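Local structure of hypothetical protein ST2348 (Sulfolobus tokodaii, 2EF7) at residues P46-I50 against F72-L77; T18-N24 against S64-E70; E4-Y9 against R121-M126. The protein is of unknown function but carries a pair of CBS domains, modules that in many related proteins sense adenine nucleotides and regulate their partners. All blocks are in the same frame, centred on the assembly; numbering follows the deposited sequence.

Interaction 1: residues P46-I50 against F72-L77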
ATOM      1  N   PRO A  46      -5.967 -23.570 -16.211  1.00 25.53           N
ATOM      2  CA  PRO A  46      -4.886 -23.424 -15.225  1.00 23.74           C
ATOM      3  C   PRO A  46      -4.647 -24.691 -14.408  1.00 26.63           C
ATOM      4  O   PRO A  46      -5.576 -25.209 -13.799  1.00 26.30           O
ATOM      5  CB  PRO A  46      -5.377 -22.287 -14.322  1.00 20.99           C
ATOM      6  CG  PRO A  46      -6.376 -21.551 -15.154  1.00 29.43           C
ATOM      7  CD  PRO A  46      -7.076 -22.650 -15.905  1.00 24.49           C
ATOM      8  N   VAL A  47      -3.409 -25.185 -14.389  1.00 25.20           N
ATOM      9  CA  VAL A  47      -3.076 -26.373 -13.600  1.00 21.04           C
ATOM     10  C   VAL A  47      -1.930 -26.081 -12.639  1.00 25.14           C
ATOM     11  O   VAL A  47      -1.533 -26.931 -11.844  1.00 28.96           O
ATOM     12  CB  VAL A  47      -2.686 -27.571 -14.478  1.00 19.07           C
ATOM     13  CG1 VAL A  47      -3.925 -28.156 -15.134  1.00 26.02           C
ATOM     14  CG2 VAL A  47      -1.680 -27.140 -15.526  1.00 22.56           C
ATOM     15  N   GLY A  48      -1.401 -24.869 -12.703  1.00 25.71           N
ATOM     16  CA  GLY A  48      -0.313 -24.523 -11.811  1.00 25.77           C
ATOM     17  C   GLY A  48       0.322 -23.189 -12.136  1.00 23.94           C
ATOM     18  O   GLY A  48      -0.205 -22.407 -12.932  1.00 22.60           O
ATOM     19  N   ILE A  49       1.466 -22.936 -11.509  1.00 24.92           N
ATOM     20  CA  ILE A  49       2.196 -21.699 -11.717  1.00 24.12           C
ATOM     21  C   ILE A  49       3.697 -21.943 -11.574  1.00 26.34           C
ATOM     22  O   ILE A  49       4.129 -22.771 -10.774  1.00 24.62           O
ATOM     23  CB  ILE A  49       1.754 -20.622 -10.699  1.00 29.68           C
ATOM     24  CG1 ILE A  49       2.434 -19.292 -11.016  1.00 28.93           C
ATOM     25  CG2 ILE A  49       2.095 -21.065  -9.289  1.00 32.38           C
ATOM     26  CD1 ILE A  49       2.058 -18.167 -10.055  1.00 35.98           C
ATOM     27  N   ILE A  50       4.476 -21.227 -12.377  1.00 23.29           N
ATOM     28  CA  ILE A  50       5.928 -21.326 -12.338  1.00 23.69           C
ATOM     29  C   ILE A  50       6.478 -19.936 -12.047  1.00 26.40           C
ATOM     30  O   ILE A  50       6.218 -18.993 -12.795  1.00 27.95           O
ATOM     31  CB  ILE A  50       6.502 -21.826 -13.689  1.00 26.34           C
ATOM     32  CG1 ILE A  50       6.146 -23.301 -13.894  1.00 28.60           C
ATOM     33  CG2 ILE A  50       8.009 -21.636 -13.716  1.00 21.32           C
ATOM     34  CD1 ILE A  50       6.485 -23.850 -15.275  1.00 23.80           C
ATOM     35  N   PHE A  72       7.923 -29.314 -12.564  1.00 31.82           N
ATOM     36  CA  PHE A  72       8.534 -28.459 -11.549  1.00 26.85           C
ATOM     37  C   PHE A  72       7.720 -27.249 -11.139  1.00 32.60           C
ATOM     38  O   PHE A  72       8.154 -26.450 -10.306  1.00 33.46           O
ATOM     39  CB  PHE A  72       9.932 -28.013 -12.004  1.00 20.68           C
ATOM     40  CG  PHE A  72       9.937 -27.052 -13.161  1.00 27.24           C
ATOM     41  CD1 PHE A  72      10.081 -25.685 -12.944  1.00 24.56           C
ATOM     42  CD2 PHE A  72       9.848 -27.518 -14.477  1.00 27.47           C
ATOM     43  CE1 PHE A  72      10.145 -24.790 -14.023  1.00 27.35           C
ATOM     44  CE2 PHE A  72       9.905 -26.639 -15.560  1.00 25.96           C
ATOM     45  CZ  PHE A  72      10.057 -25.273 -15.335  1.00 28.79           C
HETATM   46  N   MSE A  73       6.535 -27.112 -11.720  1.00 27.17           N
HETATM   47  CA  MSE A  73       5.660 -25.996 -11.389  1.00 29.15           C
HETATM   48  C   MSE A  73       5.109 -26.197  -9.979  1.00 31.49           C
HETATM   49  O   MSE A  73       5.311 -27.241  -9.363  1.00 29.48           O
HETATM   50  CB  MSE A  73       4.474 -25.972 -12.358  1.00 25.89           C
HETATM   51  CG  MSE A  73       3.512 -27.126 -12.115  1.00 28.94           C
HETATM   52 SE   MSE A  73       2.041 -27.224 -13.354  1.00 33.87          SE
HETATM   53  CE  MSE A  73       1.213 -28.890 -12.710  1.00 22.95           C
ATOM     54  N   THR A  74       4.428 -25.181  -9.465  1.00 30.84           N
ATOM     55  CA  THR A  74       3.766 -25.295  -8.175  1.00 34.76           C
ATOM     56  C   THR A  74       2.368 -25.703  -8.642  1.00 32.77           C
ATOM     57  O   THR A  74       1.689 -24.919  -9.310  1.00 31.53           O
ATOM     58  CB  THR A  74       3.682 -23.944  -7.446  1.00 36.85           C
ATOM     59  OG1 THR A  74       4.988 -23.560  -6.995  1.00 45.27           O
ATOM     60  CG2 THR A  74       2.739 -24.044  -6.256  1.00 37.13           C
ATOM     61  N   ALA A  75       1.956 -26.930  -8.336  1.00 29.23           N
ATOM     62  CA  ALA A  75       0.649 -27.413  -8.764  1.00 29.20           C
ATOM     63  C   ALA A  75      -0.482 -26.741  -8.011  1.00 29.77           C
ATOM     64  O   ALA A  75      -0.394 -26.536  -6.803  1.00 36.25           O
ATOM     65  CB  ALA A  75       0.553 -28.928  -8.591  1.00 26.28           C
ATOM     66  N   SER A  76      -1.541 -26.396  -8.736  1.00 31.27           N
ATOM     67  CA  SER A  76      -2.713 -25.758  -8.138  1.00 31.94           C
ATOM     68  C   SER A  76      -3.891 -25.706  -9.092  1.00 30.86           C
ATOM     69  O   SER A  76      -3.760 -25.284 -10.244  1.00 25.13           O
ATOM     70  CB  SER A  76      -2.394 -24.337  -7.686  1.00 36.64           C
ATOM     71  OG  SER A  76      -3.574 -23.710  -7.214  1.00 34.88           O
ATOM     72  N   LEU A  77      -5.048 -26.125  -8.595  1.00 32.56           N
ATOM     73  CA  LEU A  77      -6.262 -26.131  -9.391  1.00 34.10           C
ATOM     74  C   LEU A  77      -7.263 -25.125  -8.840  1.00 30.88           C
ATOM     75  O   LEU A  77      -8.372 -25.010  -9.354  1.00 34.97           O
ATOM     76  CB  LEU A  77      -6.876 -27.539  -9.407  1.00 33.30           C
ATOM     77  CG  LEU A  77      -6.076 -28.640 -10.117  1.00 34.05           C
ATOM     78  CD1 LEU A  77      -6.692 -30.008  -9.836  1.00 33.07           C
ATOM     79  CD2 LEU A  77      -6.061 -28.370 -11.610  1.00 27.43           C
TER

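Interaction 2: residues T18-N24 against S64-E70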
ATOM      1  N   THR A  18       2.072 -24.090 -21.776  1.00 22.52           N
ATOM      2  CA  THR A  18       1.409 -25.379 -21.668  1.00 26.22           C
ATOM      3  C   THR A  18       2.156 -26.272 -20.693  1.00 31.21           C
ATOM      4  O   THR A  18       3.346 -26.079 -20.445  1.00 22.52           O
ATOM      5  CB  THR A  18       1.318 -26.084 -23.033  1.00 28.09           C
ATOM      6  OG1 THR A  18       2.624 -26.477 -23.455  1.00 27.30           O
ATOM      7  CG2 THR A  18       0.736 -25.148 -24.068  1.00 31.74           C
ATOM      8  N   LYS A  19       1.454 -27.260 -20.146  1.00 27.51           N
ATOM      9  CA  LYS A  19       2.050 -28.162 -19.166  1.00 32.04           C
ATOM     10  C   LYS A  19       3.246 -28.983 -19.643  1.00 30.23           C
ATOM     11  O   LYS A  19       3.941 -29.587 -18.830  1.00 27.99           O
ATOM     12  CB  LYS A  19       0.980 -29.091 -18.586  1.00 30.77           C
ATOM     13  CG  LYS A  19       0.352 -30.047 -19.572  1.00 33.91           C
ATOM     14  CD  LYS A  19      -0.552 -31.034 -18.837  1.00 36.70           C
ATOM     15  CE  LYS A  19      -1.219 -32.004 -19.803  1.00 37.39           C
ATOM     16  NZ  LYS A  19      -2.019 -33.034 -19.084  1.00 40.43           N
ATOM     17  N   ASP A  20       3.497 -29.020 -20.947  1.00 31.23           N
ATOM     18  CA  ASP A  20       4.648 -29.770 -21.438  1.00 35.11           C
ATOM     19  C   ASP A  20       5.736 -28.846 -22.007  1.00 35.37           C
ATOM     20  O   ASP A  20       6.689 -29.310 -22.630  1.00 35.01           O
ATOM     21  CB  ASP A  20       4.216 -30.799 -22.482  1.00 38.10           C
ATOM     22  CG  ASP A  20       3.794 -30.167 -23.787  1.00 48.24           C
ATOM     23  OD1 ASP A  20       3.230 -29.053 -23.763  1.00 48.40           O
ATOM     24  OD2 ASP A  20       4.017 -30.798 -24.842  1.00 52.33           O
ATOM     25  N   ALA A  21       5.591 -27.540 -21.776  1.00 31.62           N
ATOM     26  CA  ALA A  21       6.570 -26.560 -22.241  1.00 27.10           C
ATOM     27  C   ALA A  21       7.884 -26.851 -21.524  1.00 27.93           C
ATOM     28  O   ALA A  21       7.875 -27.226 -20.352  1.00 27.73           O
ATOM     29  CB  ALA A  21       6.091 -25.161 -21.908  1.00 25.06           C
ATOM     30  N   LYS A  22       9.011 -26.675 -22.209  1.00 23.76           N
ATOM     31  CA  LYS A  22      10.314 -26.965 -21.600  1.00 27.43           C
ATOM     32  C   LYS A  22      10.845 -25.810 -20.758  1.00 24.45           C
ATOM     33  O   LYS A  22      10.594 -24.646 -21.056  1.00 29.88           O
ATOM     34  CB  LYS A  22      11.335 -27.328 -22.681  1.00 26.94           C
ATOM     35  CG  LYS A  22      10.951 -28.532 -23.524  1.00 33.87           C
ATOM     36  CD  LYS A  22      11.894 -28.679 -24.709  1.00 37.68           C
ATOM     37  CE  LYS A  22      11.485 -29.814 -25.634  1.00 46.17           C
ATOM     38  NZ  LYS A  22      11.595 -31.144 -24.970  1.00 54.26           N
ATOM     39  N   LEU A  23      11.588 -26.143 -19.712  1.00 21.42           N
ATOM     40  CA  LEU A  23      12.131 -25.139 -18.817  1.00 24.38           C
ATOM     41  C   LEU A  23      12.816 -24.004 -19.564  1.00 29.75           C
ATOM     42  O   LEU A  23      12.521 -22.838 -19.318  1.00 33.03           O
ATOM     43  CB  LEU A  23      13.103 -25.780 -17.819  1.00 26.14           C
ATOM     44  CG  LEU A  23      13.720 -24.872 -16.746  1.00 28.02           C
ATOM     45  CD1 LEU A  23      14.129 -25.700 -15.541  1.00 23.17           C
ATOM     46  CD2 LEU A  23      14.927 -24.130 -17.306  1.00 18.03           C
ATOM     47  N   ASN A  24      13.708 -24.328 -20.496  1.00 27.08           N
ATOM     48  CA  ASN A  24      14.400 -23.260 -21.207  1.00 31.05           C
ATOM     49  C   ASN A  24      13.473 -22.359 -22.015  1.00 27.34           C
ATOM     50  O   ASN A  24      13.709 -21.150 -22.091  1.00 25.88           O
ATOM     51  CB  ASN A  24      15.519 -23.813 -22.102  1.00 29.96           C
ATOM     52  CG  ASN A  24      14.995 -24.615 -23.265  1.00 40.02           C
ATOM     53  OD1 ASN A  24      14.256 -25.582 -23.087  1.00 39.03           O
ATOM     54  ND2 ASN A  24      15.377 -24.219 -24.472  1.00 37.78           N
ATOM     55  N   SER A  64      17.248 -30.818 -16.129  1.00 33.20           N
ATOM     56  CA  SER A  64      17.804 -30.298 -17.372  1.00 31.79           C
ATOM     57  C   SER A  64      16.933 -29.197 -17.962  1.00 33.98           C
ATOM     58  O   SER A  64      15.832 -28.919 -17.476  1.00 31.09           O
ATOM     59  CB  SER A  64      17.952 -31.413 -18.406  1.00 31.48           C
ATOM     60  OG  SER A  64      16.695 -31.777 -18.943  1.00 42.31           O
ATOM     61  N   LEU A  65      17.438 -28.595 -19.034  1.00 29.07           N
ATOM     62  CA  LEU A  65      16.749 -27.517 -19.722  1.00 34.95           C
ATOM     63  C   LEU A  65      15.500 -27.996 -20.460  1.00 34.71           C
ATOM     64  O   LEU A  65      14.663 -27.184 -20.858  1.00 33.39           O
ATOM     65  CB  LEU A  65      17.697 -26.844 -20.723  1.00 33.91           C
ATOM     66  CG  LEU A  65      18.995 -26.208 -20.219  1.00 36.30           C
ATOM     67  CD1 LEU A  65      19.722 -25.563 -21.403  1.00 32.12           C
ATOM     68  CD2 LEU A  65      18.690 -25.170 -19.155  1.00 32.07           C
ATOM     69  N   GLU A  66      15.374 -29.305 -20.655  1.00 36.12           N
ATOM     70  CA  GLU A  66      14.214 -29.858 -21.354  1.00 37.44           C
ATOM     71  C   GLU A  66      13.067 -30.256 -20.408  1.00 32.72           C
ATOM     72  O   GLU A  66      12.003 -30.689 -20.853  1.00 34.07           O
ATOM     73  CB  GLU A  66      14.619 -31.081 -22.189  1.00 40.25           C
ATOM     74  CG  GLU A  66      15.531 -30.788 -23.368  1.00 47.26           C
ATOM     75  CD  GLU A  66      16.990 -30.649 -22.968  1.00 56.66           C
ATOM     76  OE1 GLU A  66      17.517 -31.574 -22.310  1.00 58.02           O
ATOM     77  OE2 GLU A  66      17.612 -29.621 -23.318  1.00 53.65           O
ATOM     78  N   THR A  67      13.280 -30.100 -19.110  1.00 28.19           N
ATOM     79  CA  THR A  67      12.267 -30.474 -18.131  1.00 32.23           C
ATOM     80  C   THR A  67      10.917 -29.798 -18.427  1.00 33.12           C
ATOM     81  O   THR A  67      10.842 -28.586 -18.630  1.00 29.47           O
ATOM     82  CB  THR A  67      12.747 -30.122 -16.710  1.00 37.87           C
ATOM     83  OG1 THR A  67      14.059 -30.668 -16.503  1.00 30.97           O
ATOM     84  CG2 THR A  67      11.797 -30.700 -15.663  1.00 35.58           C
ATOM     85  N   LYS A  68       9.856 -30.591 -18.467  1.00 29.15           N
ATOM     86  CA  LYS A  68       8.524 -30.066 -18.758  1.00 27.97           C
ATOM     87  C   LYS A  68       7.945 -29.263 -17.596  1.00 27.60           C
ATOM     88  O   LYS A  68       8.229 -29.529 -16.430  1.00 28.54           O
ATOM     89  CB  LYS A  68       7.571 -31.211 -19.129  1.00 27.40           C
ATOM     90  CG  LYS A  68       7.970 -31.970 -20.409  1.00 32.10           C
ATOM     91  CD  LYS A  68       6.926 -33.013 -20.805  1.00 35.08           C
ATOM     92  CE  LYS A  68       6.648 -33.982 -19.659  1.00 46.54           C
ATOM     93  NZ  LYS A  68       5.428 -34.820 -19.866  1.00 55.14           N
ATOM     94  N   ALA A  69       7.118 -28.281 -17.932  1.00 26.15           N
ATOM     95  CA  ALA A  69       6.495 -27.416 -16.945  1.00 22.44           C
ATOM     96  C   ALA A  69       5.838 -28.173 -15.794  1.00 30.21           C
ATOM     97  O   ALA A  69       6.106 -27.890 -14.624  1.00 31.18           O
ATOM     98  CB  ALA A  69       5.465 -26.512 -17.629  1.00 21.31           C
ATOM     99  N   GLU A  70       4.988 -29.141 -16.118  1.00 27.99           N
ATOM    100  CA  GLU A  70       4.283 -29.885 -15.078  1.00 34.33           C
ATOM    101  C   GLU A  70       5.190 -30.604 -14.080  1.00 33.22           C
ATOM    102  O   GLU A  70       4.744 -30.963 -12.996  1.00 32.21           O
ATOM    103  CB  GLU A  70       3.303 -30.885 -15.710  1.00 36.80           C
ATOM    104  CG  GLU A  70       3.955 -32.045 -16.443  1.00 38.34           C
ATOM    105  CD  GLU A  70       2.963 -32.836 -17.287  1.00 50.41           C
ATOM    106  OE1 GLU A  70       1.826 -33.061 -16.815  1.00 50.42           O
ATOM    107  OE2 GLU A  70       3.326 -33.236 -18.418  1.00 52.61           O
TER
HETATM  108  O   HOH W   1      10.768 -32.222 -22.524  1.00 40.99           O

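Interaction 3: residues E4-Y9 against R121-M126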
ATOM      1  N   GLU A   4     -19.231  -5.918  -6.597  1.00 35.21           N
ATOM      2  CA  GLU A   4     -18.255  -5.692  -7.662  1.00 33.35           C
ATOM      3  C   GLU A   4     -17.914  -7.118  -8.086  1.00 30.41           C
ATOM      4  O   GLU A   4     -18.035  -8.029  -7.272  1.00 25.20           O
ATOM      5  CB  GLU A   4     -16.993  -5.030  -7.108  1.00 41.88           C
ATOM      6  CG  GLU A   4     -17.185  -3.635  -6.577  1.00 53.54           C
ATOM      7  CD  GLU A   4     -17.233  -2.608  -7.680  1.00 65.29           C
ATOM      8  OE1 GLU A   4     -17.970  -2.832  -8.663  1.00 68.12           O
ATOM      9  OE2 GLU A   4     -16.536  -1.578  -7.562  1.00 72.81           O
ATOM     10  N   ILE A   5     -17.498  -7.329  -9.332  1.00 24.47           N
ATOM     11  CA  ILE A   5     -17.154  -8.684  -9.759  1.00 29.18           C
ATOM     12  C   ILE A   5     -15.702  -8.803 -10.218  1.00 25.49           C
ATOM     13  O   ILE A   5     -15.127  -7.850 -10.729  1.00 25.72           O
ATOM     14  CB  ILE A   5     -18.094  -9.196 -10.885  1.00 34.43           C
ATOM     15  CG1 ILE A   5     -17.869  -8.407 -12.174  1.00 42.75           C
ATOM     16  CG2 ILE A   5     -19.552  -9.079 -10.439  1.00 36.60           C
ATOM     17  CD1 ILE A   5     -18.576  -9.013 -13.388  1.00 48.22           C
ATOM     18  N   VAL A   6     -15.129  -9.985 -10.014  1.00 25.62           N
ATOM     19  CA  VAL A   6     -13.743 -10.297 -10.377  1.00 25.44           C
ATOM     20  C   VAL A   6     -13.293  -9.730 -11.725  1.00 26.76           C
ATOM     21  O   VAL A   6     -12.253  -9.083 -11.825  1.00 28.38           O
ATOM     22  CB  VAL A   6     -13.537 -11.836 -10.373  1.00 22.83           C
ATOM     23  CG1 VAL A   6     -12.157 -12.195 -10.900  1.00 20.74           C
ATOM     24  CG2 VAL A   6     -13.727 -12.369  -8.951  1.00 25.28           C
ATOM     25  N   LYS A   7     -14.094  -9.985 -12.752  1.00 31.41           N
ATOM     26  CA  LYS A   7     -13.840  -9.534 -14.114  1.00 36.76           C
ATOM     27  C   LYS A   7     -13.388  -8.069 -14.218  1.00 40.27           C
ATOM     28  O   LYS A   7     -12.481  -7.746 -14.986  1.00 40.47           O
ATOM     29  CB  LYS A   7     -15.112  -9.761 -14.947  1.00 40.72           C
ATOM     30  CG  LYS A   7     -15.010  -9.432 -16.427  1.00 52.37           C
ATOM     31  CD  LYS A   7     -16.352  -9.668 -17.113  1.00 53.02           C
ATOM     32  CE  LYS A   7     -16.281  -9.366 -18.601  1.00 63.97           C
ATOM     33  NZ  LYS A   7     -15.357 -10.294 -19.309  1.00 69.34           N
ATOM     34  N   GLU A   8     -14.004  -7.182 -13.439  1.00 36.54           N
ATOM     35  CA  GLU A   8     -13.646  -5.757 -13.492  1.00 35.84           C
ATOM     36  C   GLU A   8     -12.376  -5.377 -12.739  1.00 36.14           C
ATOM     37  O   GLU A   8     -11.900  -4.241 -12.863  1.00 36.80           O
ATOM     38  CB  GLU A   8     -14.803  -4.898 -12.963  1.00 37.02           C
ATOM     39  CG  GLU A   8     -16.069  -4.971 -13.824  1.00 49.43           C
ATOM     40  CD  GLU A   8     -15.782  -4.645 -15.285  1.00 52.48           C
ATOM     41  OE1 GLU A   8     -16.017  -5.533 -16.156  1.00 54.82           O
ATOM     42  OE2 GLU A   8     -15.309  -3.512 -15.562  1.00 48.24           O
ATOM     43  N   TYR A   9     -11.813  -6.303 -11.965  1.00 33.59           N
ATOM     44  CA  TYR A   9     -10.608  -5.979 -11.203  1.00 30.81           C
ATOM     45  C   TYR A   9      -9.404  -6.873 -11.449  1.00 33.92           C
ATOM     46  O   TYR A   9      -8.310  -6.599 -10.955  1.00 33.00           O
ATOM     47  CB  TYR A   9     -10.937  -5.964  -9.707  1.00 30.62           C
ATOM     48  CG  TYR A   9     -11.752  -4.761  -9.315  1.00 31.05           C
ATOM     49  CD1 TYR A   9     -11.129  -3.580  -8.910  1.00 31.52           C
ATOM     50  CD2 TYR A   9     -13.139  -4.768  -9.436  1.00 33.46           C
ATOM     51  CE1 TYR A   9     -11.865  -2.438  -8.643  1.00 36.31           C
ATOM     52  CE2 TYR A   9     -13.886  -3.625  -9.171  1.00 39.09           C
ATOM     53  CZ  TYR A   9     -13.241  -2.466  -8.777  1.00 37.93           C
ATOM     54  OH  TYR A   9     -13.969  -1.331  -8.519  1.00 51.61           O
ATOM     55  N   ARG A 121      -8.608  -2.726  -3.415  1.00 35.81           N
ATOM     56  CA  ARG A 121      -8.797  -1.572  -4.286  1.00 37.01           C
ATOM     57  C   ARG A 121     -10.275  -1.485  -4.652  1.00 39.39           C
ATOM     58  O   ARG A 121     -10.842  -0.392  -4.722  1.00 39.47           O
ATOM     59  CB  ARG A 121      -7.960  -1.698  -5.567  1.00 42.61           C
ATOM     60  CG  ARG A 121      -8.210  -0.565  -6.561  1.00 37.53           C
ATOM     61  CD  ARG A 121      -7.206  -0.547  -7.714  1.00 49.18           C
ATOM     62  NE  ARG A 121      -7.537  -1.462  -8.808  1.00 53.83           N
ATOM     63  CZ  ARG A 121      -7.119  -2.720  -8.895  1.00 53.59           C
ATOM     64  NH1 ARG A 121      -6.344  -3.231  -7.949  1.00 59.68           N
ATOM     65  NH2 ARG A 121      -7.469  -3.466  -9.936  1.00 51.63           N
ATOM     66  N   ALA A 122     -10.887  -2.644  -4.891  1.00 32.84           N
ATOM     67  CA  ALA A 122     -12.303  -2.712  -5.229  1.00 34.42           C
ATOM     68  C   ALA A 122     -13.141  -2.229  -4.041  1.00 35.54           C
ATOM     69  O   ALA A 122     -14.185  -1.592  -4.219  1.00 34.29           O
ATOM     70  CB  ALA A 122     -12.688  -4.145  -5.593  1.00 30.54           C
ATOM     71  N   ILE A 123     -12.687  -2.533  -2.831  1.00 31.89           N
ATOM     72  CA  ILE A 123     -13.413  -2.102  -1.645  1.00 35.86           C
ATOM     73  C   ILE A 123     -13.308  -0.586  -1.572  1.00 39.61           C
ATOM     74  O   ILE A 123     -14.315   0.110  -1.425  1.00 41.97           O
ATOM     75  CB  ILE A 123     -12.828  -2.730  -0.361  1.00 31.35           C
ATOM     76  CG1 ILE A 123     -12.956  -4.251  -0.432  1.00 31.80           C
ATOM     77  CG2 ILE A 123     -13.565  -2.199   0.869  1.00 33.64           C
ATOM     78  CD1 ILE A 123     -14.364  -4.721  -0.679  1.00 38.18           C
ATOM     79  N   ASP A 124     -12.088  -0.075  -1.695  1.00 41.55           N
ATOM     80  CA  ASP A 124     -11.872   1.367  -1.664  1.00 43.58           C
ATOM     81  C   ASP A 124     -12.702   2.065  -2.729  1.00 42.50           C
ATOM     82  O   ASP A 124     -13.306   3.108  -2.478  1.00 44.11           O
ATOM     83  CB  ASP A 124     -10.400   1.689  -1.879  1.00 50.28           C
ATOM     84  CG  ASP A 124      -9.605   1.604  -0.603  1.00 58.91           C
ATOM     85  OD1 ASP A 124      -9.702   0.571   0.092  1.00 63.85           O
ATOM     86  OD2 ASP A 124      -8.882   2.575  -0.295  1.00 72.21           O
ATOM     87  N   ASP A 125     -12.732   1.485  -3.920  1.00 40.15           N
ATOM     88  CA  ASP A 125     -13.492   2.057  -5.016  1.00 40.01           C
ATOM     89  C   ASP A 125     -14.967   2.250  -4.693  1.00 44.17           C
ATOM     90  O   ASP A 125     -15.455   3.374  -4.672  1.00 44.53           O
ATOM     91  CB  ASP A 125     -13.368   1.187  -6.268  1.00 44.76           C
ATOM     92  CG  ASP A 125     -12.041   1.372  -6.981  1.00 50.65           C
ATOM     93  OD1 ASP A 125     -11.895   0.805  -8.084  1.00 49.81           O
ATOM     94  OD2 ASP A 125     -11.153   2.077  -6.447  1.00 49.47           O
HETATM   95  N   MSE A 126     -15.676   1.156  -4.444  1.00 44.46           N
HETATM   96  CA  MSE A 126     -17.102   1.246  -4.159  1.00 47.58           C
HETATM   97  C   MSE A 126     -17.440   2.108  -2.953  1.00 45.33           C
HETATM   98  O   MSE A 126     -18.602   2.441  -2.742  1.00 45.43           O
HETATM   99  CB  MSE A 126     -17.702  -0.142  -3.962  1.00 56.56           C
HETATM  100  CG  MSE A 126     -17.423  -0.761  -2.615  1.00 68.98           C
HETATM  101 SE   MSE A 126     -18.401  -2.411  -2.414  1.00 91.65          SE
HETATM  102  CE  MSE A 126     -17.124  -3.593  -3.259  1.00 71.75           C
TER

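Interaction 1: residues P46-I50 against F72-L77
Ile50 sets CG1 anti to its carbonyl carbon (chi1 -70°), which lays that branch across the start of Met73, its CG1 lying 3.5 Å from Met73 CB with the two chains at about a right angle. Phe72 holds its ring between its own backbone N and carbonyl carbon (chi1 69°), and there it meets the rest of Ile50: CD1 stands 3.8 Å from Phe72 CZ, while CG2 comes obliquely to CE1. Were Ile50 cut back to an alanine, the Phe72 ring and Met73 CB would probably lose the branches packed on them. Between the backbones the pairing is antiparallel. Ile49 and Thr74 form the hydrogen-bonded pair, Ile49 N giving to Thr74 O at 3.0 Å and Thr74 N to Ile49 O at 2.8 Å, and Gly48 faces Ala75 as the non-hydrogen-bonded pair. Strand 74-75 thereby becomes an outer strand of the sheet built by 16-18, 37-42 and 45-51, although its sequence belongs to the second CBS repeat. On the other flank of strand 45-51, Val47 and Gly48 both face Val40 in a classic beta bulge. With no side chain on Gly48, the extended selenomethionine Met73 can pass close by, its SE 3.9 Å from Gly48 CA. Farther along, Ser76 N reaches Val47 O at 3.2 Å in a straight bond that enters from above the carbonyl plane.

Interaction 2: residues T18-N24 against S64-E70
The carboxylate of Glu70 has the aliphatic part of Lys19 over one face, CD standing 3.7 Å from OE1, and Lys19 O lies on that same side. Lys68 NZ leans toward the other face and makes a salt bridge to OE2 on its anti side. With CG between the backbone N and the carbonyl carbon (chi1 69°), Glu70 stays beside Lys19, whose own ammonium is instead paired with Asp42. Four backbone bonds tie the segments together. Glu70 N gives to Lys19 O (2.9 Å), and Ala69 N bonds to Ala21 O (2.7 Å). At the start of helix 23-33, just past the N-cap Lys22, Leu23 N bonds to Thr67 O (2.8 Å), and Asn24 N to Leu65 O (3.0 Å); the loop thus serves two amides of the helix's first turn. A water bridges Lys22 NZ and Glu66 O. Within the loop, Thr67 N and OG1 both bond to Ser64 O, closing a type I turn. Leu65 meets Leu65 of the second subunit. The loop after helix 52-60 thus runs back along the 18-21 turn within the first CBS half, where Ala69 packs inward on Ile26 of helix 23-33 and Val40 of strand 37-42.

Interaction 3: residues E4-Y9 against R121-M126
Tyr9, which follows residues 6-8, helical in their backbone angles but without the regular bonds, and Ala122 of helix 116-126 mark the closest backbone approach, with CA atoms 7.0 Å apart, and side chains bridge that gap. The Tyr9 ring turns one face to Ala122: CB sits 3.5 Å from the ring centroid and only 8° off the normal, a CH-pi contact. CG of Tyr9 is anti to its carbonyl carbon (chi1 -73°), which sends the phenol toward Asp125. There OH stands 3.0 Å from Asp125 OD1, which comes in the ring plane at the edge, and 2.8 Å from Glu4 OE2; Asp125 turns its carboxylate about 50° from the ring. Glu4 bends at its second torsion to bring OE2 to the hydroxyl, and its CG slides past the CE of the selenomethionine Met126 running the other way. At the ring's other end, Arg121 turns a guanidinium face to Tyr9 CD1, and NH2 gives a weak bond to Tyr9 O (3.4 Å), though its firmer partner is Asp118, met through NH1. The N-terminal segment is thereby fastened to the second CBS half of the chain: its backbone also bonds to Glu82, Ser84 and Ile86, and Ile86 of helix 86-96 packs against Tyr9 and Ala122 alike. Beyond the contact, Ile123 and Asp124 touch Thr120 of the third subunit. One phenolic proton faces two carboxylates, Glu4 OE2 and Asp125 OD1 being 5.2 Å apart, so it can serve only one at a time; the nearby like charges would probably raise the pKa of one carboxylate, making proton uptake there easier.

Interactions 1 and 2 are neighbours, their centres 12 Å apart, and they touch where Ile50 meets Ala69 and Phe72 meets Leu23 and Thr67. Their segments alternate along the chain, and both belong to the half built on the sheet of 16-18, 37-42, 45-51 and 74-75 with helix 23-33. Interaction 3 lies on the opposite side of the chain's centre, 26 Å from interaction 1 and 35 Å from interaction 2 between centres. Its segments, 4-9 and 121-126, come first and last, enclosing the others in sequence. The N-terminal segment thus joins the second CBS half, while strand 74-75 joins the first, so each half borrows chain from the other and the pair is interlocked.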